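PDB 5H5Z: MHC class I antigen from Ctenopharyngodon idella, which probably presents peptides at the cell surface to T cells, as class I histocompatibility molecules do, in complex with beta-2-microglobulin. Local coordinates for residues A[202-213]-A[250-259]; A[216-224]-A[235-243]. All blocks are in the same frame, centred on the assembly; numbering follows the deposited sequence.

In the fold
Following the chain from the N terminus, the peptide-binding part with its eight-stranded sheet comes first, and both contacts lie beyond it in the immunoglobulin C1-set domain. Contact 1 opens at 202-213; before 250-259 returns to close this longer loop, the chain runs through 216-224, turns, and comes back as 235-243, so contact 2 is a hairpin wholly enclosed by contact 1. Each contact pairs two strands in a different sheet of the sandwich. Their centres are about 10 Å apart, and they meet through the core: Phe252 and Ile208 pack against the 235-243 segment, while Trp210 and Ser238 are hydrogen-bonded across the two sheets.

Contact 1 (A[202-213]-A[250-259]); sequences YPSGVTITWQKN and NRFSCVVEHQ
His258 meets the turn at Tyr202-Gly205 with the edge of its imidazole, a side chain bonding to backbone carbonyls in one sheet of the immunoglobulin C1-set sandwich. ND1 donates to Gly205 O over 3.1 Å, tilted from the ring plane, and NE2 makes a weak bond to Tyr202 O. With CG anti to the backbone N (chi1 177°), the ring reaches back to this turn, which a cis peptide before Pro203 helps to shape. One water bridges Gly205 O to Gln259 NE2; a second accepts from Gln259 N and bonds Gly205 O only weakly.

Strands 207-212 and 252-258 pair antiparallel. Backbone bonds join Thr207 with Glu257, Thr209 with Val255 and Gln211 with Ser253, both ways in each pair; Glu257 N to Thr207 O is 2.7 Å and nearly straight. The small or polar side chains of these pairs share the face turned away from the core, where Gln211 NE2 bonds to Asp216 OD1, while Gln211 OE1 and Ser253 OG both bond to Arg264 NH1.

On the core face, Cys254, disulfide-bonded to Cys196, lays CB over the six-membered ring of Trp210, 4.1 Å from its centroid. This cystine-tryptophan packing is a hallmark of immunoglobulin domains. Lys212 lies with CG over one face of the Phe252 ring, a CH-pi contact its aliphatic chain suits. At the end Asn213 OD1 accepts Arg251 N at 2.8 Å.

Contact 2 (A[216-224]-A[235-243]); sequences DHDEDVDLG and QRMSTLNVG
Leu223 and Arg236 cross at about a right angle, the leucine's CD2 lying 3.6 Å from Arg236 NH2, oblique to the guanidinium. The arginine chain runs extended from CG to NE and brings its polar head to the backbone: NE donates to Gly224 O over 2.8 Å, with the oxygen close to the guanidinium plane. Water 4 accepts from NH2 and donates to Leu223 O. Arginine suits this site because its guanidinium takes Leu223 CD2 against it while its N-H edge serves two backbone carbonyls, one directly and one through water.

The strands belong to the hairpin 221-228 and 234-240 at the margin of a C1-set sheet. Asp222 and Thr239 form a hydrogen-bonded pair, and Gly224 N reaches Met237 O at 2.7 Å; glycine fits here because a CB would point at the other strand and run into that oxygen. Water 3 joins Asp222 O to Thr239 OG1 on the face away from the core. Strand 234-240 also faces beta-2-microglobulin, where Gln235 NE2 bonds to Ser12 O of that chain.

Val221, Leu223, Ser238 and Leu240 share the other face; Ser238 and Leu240 are buried, whereas Leu223 is exposed. Val221 divides its methyls: CG1, anti to the backbone N (chi1 173°), touches Ser238 OG at 3.4 Å, while CG2 meets Leu240 CD1 at 3.9 Å. Branching at CB thus lets one valine cover both. Leu240 CD1 also lies 3.8 Å from His217 CD2, the two side chains nearly perpendicular; His217 in turn meets Phe252 edge-to-face.

The chemistry divides by depth. Buried Ser238 OG is satisfied by Trp210 NE1 of the facing sheet, so this polar group ties the sheets together within an apolar interior, whereas the outer carbonyls are met by water and by the arginine.

Contact 1 (A[202-213]-A[250-259])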
loop_
_atom_site.group_PDB
_atom_site.type_symbol
_atom_site.label_atom_id
_atom_site.label_comp_id
_atom_site.label_asym_id
_atom_site.label_seq_id
_atom_site.Cartn_x
_atom_site.Cartn_y
_atom_site.Cartn_z
ATOM N N TYR A 202 -3.554 -4.648 -14.022
ATOM C CA TYR A 202 -4.596 -4.464 -13.019
ATOM C C TYR A 202 -5.773 -5.344 -13.427
ATOM O O TYR A 202 -6.095 -5.401 -14.615
ATOM C CB TYR A 202 -5.027 -2.998 -12.952
ATOM C CG TYR A 202 -5.894 -2.681 -11.761
ATOM C CD1 TYR A 202 -7.286 -2.830 -11.821
ATOM C CD2 TYR A 202 -5.329 -2.223 -10.568
ATOM C CE1 TYR A 202 -8.081 -2.546 -10.725
ATOM C CE2 TYR A 202 -6.123 -1.926 -9.464
ATOM C CZ TYR A 202 -7.493 -2.092 -9.552
ATOM O OH TYR A 202 -8.282 -1.802 -8.465
ATOM N N PRO A 203 -6.416 -6.046 -12.464
ATOM C CA PRO A 203 -6.160 -6.134 -11.012
ATOM C C PRO A 203 -4.836 -6.820 -10.669
ATOM O O PRO A 203 -4.128 -7.289 -11.560
ATOM C CB PRO A 203 -7.343 -6.963 -10.484
ATOM C CG PRO A 203 -8.348 -6.983 -11.579
ATOM C CD PRO A 203 -7.572 -6.873 -12.851
ATOM N N SER A 204 -4.517 -6.890 -9.382
ATOM C CA SER A 204 -3.163 -7.260 -8.951
ATOM C C SER A 204 -2.794 -8.743 -9.060
ATOM O O SER A 204 -1.608 -9.078 -9.095
ATOM C CB SER A 204 -2.900 -6.753 -7.532
ATOM O OG SER A 204 -3.608 -7.533 -6.592
ATOM N N GLY A 205 -3.791 -9.626 -9.107
ATOM C CA GLY A 205 -3.532 -11.068 -9.192
ATOM C C GLY A 205 -2.876 -11.480 -10.503
ATOM O O GLY A 205 -3.418 -11.222 -11.576
ATOM N N VAL A 206 -1.703 -12.110 -10.417
ATOM C CA VAL A 206 -0.989 -12.591 -11.608
ATOM C C VAL A 206 -0.286 -13.923 -11.312
ATOM O O VAL A 206 0.166 -14.155 -10.193
ATOM C CB VAL A 206 -0.005 -11.523 -12.161
ATOM C CG1 VAL A 206 1.223 -11.357 -11.264
ATOM C CG2 VAL A 206 0.419 -11.850 -13.584
ATOM N N THR A 207 -0.222 -14.802 -12.310
ATOM C CA THR A 207 0.472 -16.075 -12.151
ATOM C C THR A 207 1.627 -16.159 -13.139
ATOM O O THR A 207 1.422 -16.102 -14.353
ATOM C CB THR A 207 -0.485 -17.277 -12.308
ATOM O OG1 THR A 207 -1.543 -17.165 -11.351
ATOM C CG2 THR A 207 0.247 -18.594 -12.075
ATOM N N ILE A 208 2.843 -16.272 -12.606
ATOM C CA ILE A 208 4.037 -16.396 -13.433
ATOM C C ILE A 208 4.601 -17.787 -13.214
ATOM O O ILE A 208 4.831 -18.197 -12.078
ATOM C CB ILE A 208 5.105 -15.334 -13.087
ATOM C CG1 ILE A 208 4.515 -13.927 -13.189
ATOM C CG2 ILE A 208 6.325 -15.477 -13.992
ATOM C CD1 ILE A 208 5.442 -12.817 -12.744
ATOM N N THR A 209 4.799 -18.520 -14.305
ATOM C CA THR A 209 5.352 -19.864 -14.220
ATOM C C THR A 209 6.440 -20.061 -15.257
ATOM O O THR A 209 6.530 -19.323 -16.239
ATOM C CB THR A 209 4.280 -20.954 -14.432
ATOM O OG1 THR A 209 3.650 -20.762 -15.703
ATOM C CG2 THR A 209 3.226 -20.922 -13.330
ATOM N N TRP A 210 7.229 -21.102 -15.050
ATOM C CA TRP A 210 8.267 -21.484 -15.986
ATOM C C TRP A 210 7.954 -22.864 -16.528
ATOM O O TRP A 210 7.415 -23.705 -15.827
ATOM C CB TRP A 210 9.629 -21.495 -15.303
ATOM C CG TRP A 210 10.112 -20.152 -14.899
ATOM C CD1 TRP A 210 9.959 -19.564 -13.686
ATOM C CD2 TRP A 210 10.840 -19.226 -15.703
ATOM N NE1 TRP A 210 10.539 -18.330 -13.682
ATOM C CE2 TRP A 210 11.092 -18.097 -14.910
ATOM C CE3 TRP A 210 11.307 -19.242 -17.018
ATOM C CZ2 TRP A 210 11.782 -16.997 -15.384
ATOM C CZ3 TRP A 210 11.994 -18.152 -17.484
ATOM C CH2 TRP A 210 12.227 -17.043 -16.671
ATOM N N GLN A 211 8.278 -23.081 -17.793
ATOM C CA GLN A 211 8.100 -24.385 -18.395
ATOM C C GLN A 211 9.399 -24.854 -19.040
ATOM O O GLN A 211 10.152 -24.064 -19.593
ATOM C CB GLN A 211 6.965 -24.365 -19.421
ATOM C CG GLN A 211 5.580 -24.395 -18.797
ATOM C CD GLN A 211 4.521 -24.951 -19.728
ATOM O OE1 GLN A 211 4.566 -24.736 -20.935
ATOM N NE2 GLN A 211 3.563 -25.669 -19.168
ATOM N N LYS A 212 9.659 -26.148 -18.928
ATOM C CA LYS A 212 10.779 -26.754 -19.616
ATOM C C LYS A 212 10.212 -27.734 -20.629
ATOM O O LYS A 212 9.533 -28.683 -20.268
ATOM C CB LYS A 212 11.670 -27.481 -18.612
ATOM C CG LYS A 212 12.919 -28.109 -19.202
ATOM C CD LYS A 212 13.717 -28.820 -18.124
ATOM C CE LYS A 212 14.842 -29.654 -18.714
ATOM N NZ LYS A 212 15.472 -30.521 -17.680
ATOM N N ASN A 213 10.491 -27.500 -21.901
ATOM C CA ASN A 213 10.047 -28.418 -22.933
ATOM C C ASN A 213 8.541 -28.644 -22.867
ATOM O O ASN A 213 8.069 -29.759 -23.053
ATOM C CB ASN A 213 10.800 -29.744 -22.809
ATOM C CG ASN A 213 12.299 -29.566 -22.913
ATOM O OD1 ASN A 213 12.778 -28.756 -23.698
ATOM N ND2 ASN A 213 13.046 -30.321 -22.115
ATOM N N ASN A 250 17.675 -27.344 -23.639
ATOM C CA ASN A 250 16.226 -27.476 -23.502
ATOM C C ASN A 250 15.469 -26.244 -23.986
ATOM O O ASN A 250 16.073 -25.219 -24.301
ATOM C CB ASN A 250 15.860 -27.809 -22.051
ATOM C CG ASN A 250 16.654 -28.986 -21.509
ATOM O OD1 ASN A 250 17.750 -28.819 -20.969
ATOM N ND2 ASN A 250 16.110 -30.185 -21.666
ATOM N N ARG A 251 14.147 -26.354 -24.057
ATOM C CA ARG A 251 13.310 -25.239 -24.473
ATOM C C ARG A 251 12.560 -24.676 -23.275
ATOM O O ARG A 251 11.454 -25.118 -22.954
ATOM C CB ARG A 251 12.343 -25.666 -25.577
ATOM C CG ARG A 251 13.005 -25.917 -26.923
ATOM C CD ARG A 251 12.002 -26.379 -27.969
ATOM N NE ARG A 251 11.016 -25.345 -28.289
ATOM C CZ ARG A 251 10.089 -25.450 -29.241
ATOM N NH1 ARG A 251 9.241 -24.450 -29.448
ATOM N NH2 ARG A 251 10.007 -26.547 -29.989
ATOM N N PHE A 252 13.182 -23.716 -22.607
ATOM C CA PHE A 252 12.565 -23.047 -21.476
ATOM C C PHE A 252 11.722 -21.873 -21.948
ATOM O O PHE A 252 12.037 -21.224 -22.947
ATOM C CB PHE A 252 13.623 -22.554 -20.489
ATOM C CG PHE A 252 14.171 -23.627 -19.589
ATOM C CD1 PHE A 252 13.545 -23.926 -18.379
ATOM C CD2 PHE A 252 15.323 -24.329 -19.938
ATOM C CE1 PHE A 252 14.051 -24.910 -17.542
ATOM C CE2 PHE A 252 15.834 -25.316 -19.103
ATOM C CZ PHE A 252 15.198 -25.606 -17.906
ATOM N N SER A 253 10.646 -21.604 -21.220
ATOM C CA SER A 253 9.807 -20.447 -21.491
ATOM C C SER A 253 9.177 -19.955 -20.196
ATOM O O SER A 253 9.070 -20.713 -19.233
ATOM C CB SER A 253 8.717 -20.804 -22.508
ATOM O OG SER A 253 7.856 -21.809 -21.998
ATOM N N CYS A 254 8.780 -18.684 -20.179
ATOM C CA CYS A 254 7.990 -18.131 -19.087
ATOM C C CYS A 254 6.553 -17.986 -19.547
ATOM O O CYS A 254 6.305 -17.591 -20.688
ATOM C CB CYS A 254 8.509 -16.758 -18.657
ATOM S SG CYS A 254 7.462 -16.032 -17.379
ATOM N N VAL A 255 5.613 -18.305 -18.660
ATOM C CA VAL A 255 4.195 -18.101 -18.936
ATOM C C VAL A 255 3.610 -17.155 -17.888
ATOM O O VAL A 255 3.691 -17.419 -16.686
ATOM C CB VAL A 255 3.406 -19.433 -18.978
ATOM C CG1 VAL A 255 1.941 -19.180 -19.323
ATOM C CG2 VAL A 255 4.019 -20.400 -19.986
ATOM N N VAL A 256 3.044 -16.044 -18.352
ATOM C CA VAL A 256 2.364 -15.095 -17.470
ATOM C C VAL A 256 0.860 -15.151 -17.717
ATOM O O VAL A 256 0.395 -14.905 -18.838
ATOM C CB VAL A 256 2.882 -13.648 -17.649
ATOM C CG1 VAL A 256 2.154 -12.700 -16.710
ATOM C CG2 VAL A 256 4.377 -13.579 -17.390
ATOM N N GLU A 257 0.109 -15.487 -16.670
ATOM C CA GLU A 257 -1.349 -15.562 -16.751
ATOM C C GLU A 257 -2.028 -14.454 -15.945
ATOM O O GLU A 257 -1.728 -14.249 -14.771
ATOM C CB GLU A 257 -1.861 -16.938 -16.306
ATOM C CG GLU A 257 -3.356 -17.133 -16.551
ATOM C CD GLU A 257 -3.846 -18.534 -16.231
ATOM O OE1 GLU A 257 -5.005 -18.664 -15.791
ATOM O OE2 GLU A 257 -3.082 -19.504 -16.414
ATOM N N HIS A 258 -2.956 -13.753 -16.592
ATOM C CA HIS A 258 -3.702 -12.662 -15.971
ATOM C C HIS A 258 -5.070 -12.615 -16.626
ATOM O O HIS A 258 -5.166 -12.626 -17.853
ATOM C CB HIS A 258 -2.957 -11.341 -16.183
ATOM C CG HIS A 258 -3.664 -10.134 -15.642
ATOM N ND1 HIS A 258 -3.618 -9.773 -14.312
ATOM C CD2 HIS A 258 -4.398 -9.182 -16.263
ATOM C CE1 HIS A 258 -4.313 -8.664 -14.135
ATOM N NE2 HIS A 258 -4.795 -8.284 -15.304
ATOM N N GLN A 259 -6.120 -12.584 -15.804
ATOM C CA GLN A 259 -7.503 -12.560 -16.297
ATOM C C GLN A 259 -7.781 -13.645 -17.353
ATOM O O GLN A 259 -8.288 -13.352 -18.438
ATOM C CB GLN A 259 -7.867 -11.163 -16.829
ATOM C CG GLN A 259 -7.801 -10.054 -15.790
ATOM C CD GLN A 259 -8.805 -10.241 -14.668
ATOM O OE1 GLN A 259 -10.000 -10.417 -14.912
ATOM N NE2 GLN A 259 -8.324 -10.201 -13.429
HETATM O O HOH W 1 -5.940 -12.871 -13.000
HETATM O O HOH W 2 -6.183 -10.429 -11.773
#

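Contact 2 (A[216-224]-A[235-243])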
loop_
_atom_site.group_PDB
_atom_site.type_symbol
_atom_site.label_atom_id
_atom_site.label_comp_id
_atom_site.label_asym_id
_atom_site.label_seq_id
_atom_site.Cartn_x
_atom_site.Cartn_y
_atom_site.Cartn_z
ATOM N N ASP A 216 5.523 -27.920 -16.845
ATOM C CA ASP A 216 5.760 -26.975 -15.769
ATOM C C ASP A 216 7.058 -27.323 -15.070
ATOM O O ASP A 216 7.315 -28.481 -14.767
ATOM C CB ASP A 216 4.608 -26.997 -14.768
ATOM C CG ASP A 216 3.397 -26.216 -15.252
ATOM O OD1 ASP A 216 3.525 -25.455 -16.232
ATOM O OD2 ASP A 216 2.320 -26.366 -14.646
ATOM N N HIS A 217 7.872 -26.307 -14.816
ATOM C CA HIS A 217 9.151 -26.501 -14.157
ATOM C C HIS A 217 9.172 -25.695 -12.869
ATOM O O HIS A 217 9.102 -24.473 -12.899
ATOM C CB HIS A 217 10.257 -26.023 -15.091
ATOM C CG HIS A 217 11.638 -26.251 -14.573
ATOM N ND1 HIS A 217 12.278 -27.464 -14.681
ATOM C CD2 HIS A 217 12.510 -25.416 -13.965
ATOM C CE1 HIS A 217 13.482 -27.370 -14.150
ATOM N NE2 HIS A 217 13.649 -26.137 -13.711
ATOM N N ASP A 218 9.311 -26.378 -11.742
ATOM C CA ASP A 218 9.269 -25.709 -10.439
ATOM C C ASP A 218 10.605 -25.694 -9.684
ATOM O O ASP A 218 10.679 -25.185 -8.570
ATOM C CB ASP A 218 8.126 -26.266 -9.562
ATOM C CG ASP A 218 8.191 -27.780 -9.371
ATOM O OD1 ASP A 218 9.297 -28.367 -9.408
ATOM O OD2 ASP A 218 7.115 -28.388 -9.171
ATOM N N GLU A 219 11.653 -26.235 -10.300
ATOM C CA GLU A 219 12.986 -26.250 -9.691
ATOM C C GLU A 219 13.811 -25.038 -10.130
ATOM O O GLU A 219 13.751 -24.631 -11.294
ATOM C CB GLU A 219 13.721 -27.551 -10.034
ATOM C CG GLU A 219 12.961 -28.815 -9.641
ATOM C CD GLU A 219 13.652 -30.092 -10.083
ATOM O OE1 GLU A 219 14.433 -30.060 -11.063
ATOM O OE2 GLU A 219 13.407 -31.140 -9.449
ATOM N N ASP A 220 14.570 -24.472 -9.190
ATOM C CA ASP A 220 15.436 -23.302 -9.427
ATOM C C ASP A 220 14.657 -22.031 -9.784
ATOM O O ASP A 220 15.156 -21.157 -10.505
ATOM C CB ASP A 220 16.502 -23.603 -10.491
ATOM C CG ASP A 220 17.418 -24.742 -10.092
ATOM O OD1 ASP A 220 18.024 -24.665 -9.005
ATOM O OD2 ASP A 220 17.540 -25.710 -10.873
ATOM N N VAL A 221 13.434 -21.943 -9.264
ATOM C CA VAL A 221 12.545 -20.811 -9.505
ATOM C C VAL A 221 12.446 -19.951 -8.249
ATOM O O VAL A 221 12.282 -20.468 -7.140
ATOM C CB VAL A 221 11.139 -21.288 -9.946
ATOM C CG1 VAL A 221 10.155 -20.125 -10.026
ATOM C CG2 VAL A 221 11.219 -22.020 -11.282
ATOM N N ASP A 222 12.567 -18.640 -8.434
ATOM C CA ASP A 222 12.400 -17.672 -7.350
ATOM C C ASP A 222 11.332 -16.644 -7.730
ATOM O O ASP A 222 11.597 -15.718 -8.496
ATOM C CB ASP A 222 13.739 -16.990 -7.042
ATOM C CG ASP A 222 13.639 -15.947 -5.938
ATOM O OD1 ASP A 222 12.705 -16.016 -5.109
ATOM O OD2 ASP A 222 14.511 -15.052 -5.899
ATOM N N LEU A 223 10.128 -16.817 -7.189
ATOM C CA LEU A 223 9.016 -15.908 -7.459
ATOM C C LEU A 223 9.079 -14.668 -6.564
ATOM O O LEU A 223 9.058 -14.773 -5.334
ATOM C CB LEU A 223 7.675 -16.630 -7.282
ATOM C CG LEU A 223 6.377 -15.848 -7.512
ATOM C CD1 LEU A 223 6.267 -15.362 -8.950
ATOM C CD2 LEU A 223 5.178 -16.710 -7.149
ATOM N N GLY A 224 9.160 -13.501 -7.198
ATOM C CA GLY A 224 9.206 -12.228 -6.488
ATOM C C GLY A 224 7.860 -11.842 -5.900
ATOM O O GLY A 224 6.831 -12.449 -6.210
ATOM N N GLN A 235 3.302 -4.773 -10.590
ATOM C CA GLN A 235 4.300 -5.585 -11.279
ATOM C C GLN A 235 4.708 -6.768 -10.414
ATOM O O GLN A 235 4.481 -6.770 -9.201
ATOM C CB GLN A 235 5.515 -4.741 -11.685
ATOM C CG GLN A 235 6.354 -4.198 -10.539
ATOM C CD GLN A 235 7.700 -3.701 -11.021
ATOM O OE1 GLN A 235 8.694 -4.421 -10.955
ATOM N NE2 GLN A 235 7.733 -2.481 -11.545
ATOM N N ARG A 236 5.292 -7.777 -11.054
ATOM C CA ARG A 236 5.812 -8.963 -10.375
ATOM C C ARG A 236 6.805 -9.645 -11.302
ATOM O O ARG A 236 6.688 -9.557 -12.528
ATOM C CB ARG A 236 4.680 -9.931 -10.013
ATOM C CG ARG A 236 5.042 -10.926 -8.925
ATOM C CD ARG A 236 3.828 -11.672 -8.395
ATOM N NE ARG A 236 4.197 -12.505 -7.251
ATOM C CZ ARG A 236 3.335 -13.105 -6.436
ATOM N NH1 ARG A 236 2.028 -12.973 -6.623
ATOM N NH2 ARG A 236 3.786 -13.837 -5.425
ATOM N N MET A 237 7.783 -10.325 -10.720
ATOM C CA MET A 237 8.737 -11.075 -11.522
ATOM C C MET A 237 9.061 -12.434 -10.924
ATOM O O MET A 237 8.866 -12.670 -9.730
ATOM C CB MET A 237 10.016 -10.262 -11.752
ATOM C CG MET A 237 10.919 -10.139 -10.534
ATOM S SD MET A 237 12.151 -8.865 -10.813
ATOM C CE MET A 237 13.494 -9.481 -9.800
ATOM N N SER A 238 9.547 -13.328 -11.776
ATOM C CA SER A 238 10.083 -14.608 -11.333
ATOM C C SER A 238 11.435 -14.818 -11.983
ATOM O O SER A 238 11.648 -14.421 -13.125
ATOM C CB SER A 238 9.145 -15.753 -11.708
ATOM O OG SER A 238 9.663 -16.989 -11.245
ATOM N N THR A 239 12.342 -15.453 -11.252
ATOM C CA THR A 239 13.705 -15.653 -11.722
ATOM C C THR A 239 14.014 -17.143 -11.788
ATOM O O THR A 239 13.786 -17.869 -10.819
ATOM C CB THR A 239 14.716 -14.941 -10.796
ATOM O OG1 THR A 239 14.395 -13.546 -10.718
ATOM C CG2 THR A 239 16.136 -15.090 -11.314
ATOM N N LEU A 240 14.520 -17.584 -12.939
ATOM C CA LEU A 240 14.946 -18.967 -13.134
ATOM C C LEU A 240 16.462 -19.036 -13.113
ATOM O O LEU A 240 17.129 -18.361 -13.899
ATOM C CB LEU A 240 14.430 -19.517 -14.469
ATOM C CG LEU A 240 14.805 -20.966 -14.807
ATOM C CD1 LEU A 240 14.026 -21.950 -13.946
ATOM C CD2 LEU A 240 14.586 -21.261 -16.286
ATOM N N ASN A 241 16.999 -19.854 -12.214
ATOM C CA ASN A 241 18.439 -20.044 -12.141
ATOM C C ASN A 241 18.876 -21.457 -12.502
ATOM O O ASN A 241 19.256 -22.248 -11.641
ATOM C CB ASN A 241 19.002 -19.628 -10.777
ATOM C CG ASN A 241 20.513 -19.463 -10.801
ATOM O OD1 ASN A 241 21.118 -19.325 -11.868
ATOM N ND2 ASN A 241 21.131 -19.478 -9.627
ATOM N N VAL A 242 18.790 -21.770 -13.790
ATOM C CA VAL A 242 19.438 -22.956 -14.329
ATOM C C VAL A 242 20.648 -22.432 -15.091
ATOM O O VAL A 242 20.765 -21.227 -15.314
ATOM C CB VAL A 242 18.498 -23.801 -15.221
ATOM C CG1 VAL A 242 17.263 -24.227 -14.436
ATOM C CG2 VAL A 242 18.096 -23.051 -16.488
ATOM N N GLY A 243 21.557 -23.315 -15.473
ATOM C CA GLY A 243 22.771 -22.864 -16.139
ATOM C C GLY A 243 22.537 -22.483 -17.591
ATOM O O GLY A 243 21.489 -22.804 -18.150
HETATM O O HOH W 3 12.482 -13.095 -8.901
HETATM O O HOH W 4 6.286 -14.618 -4.043
#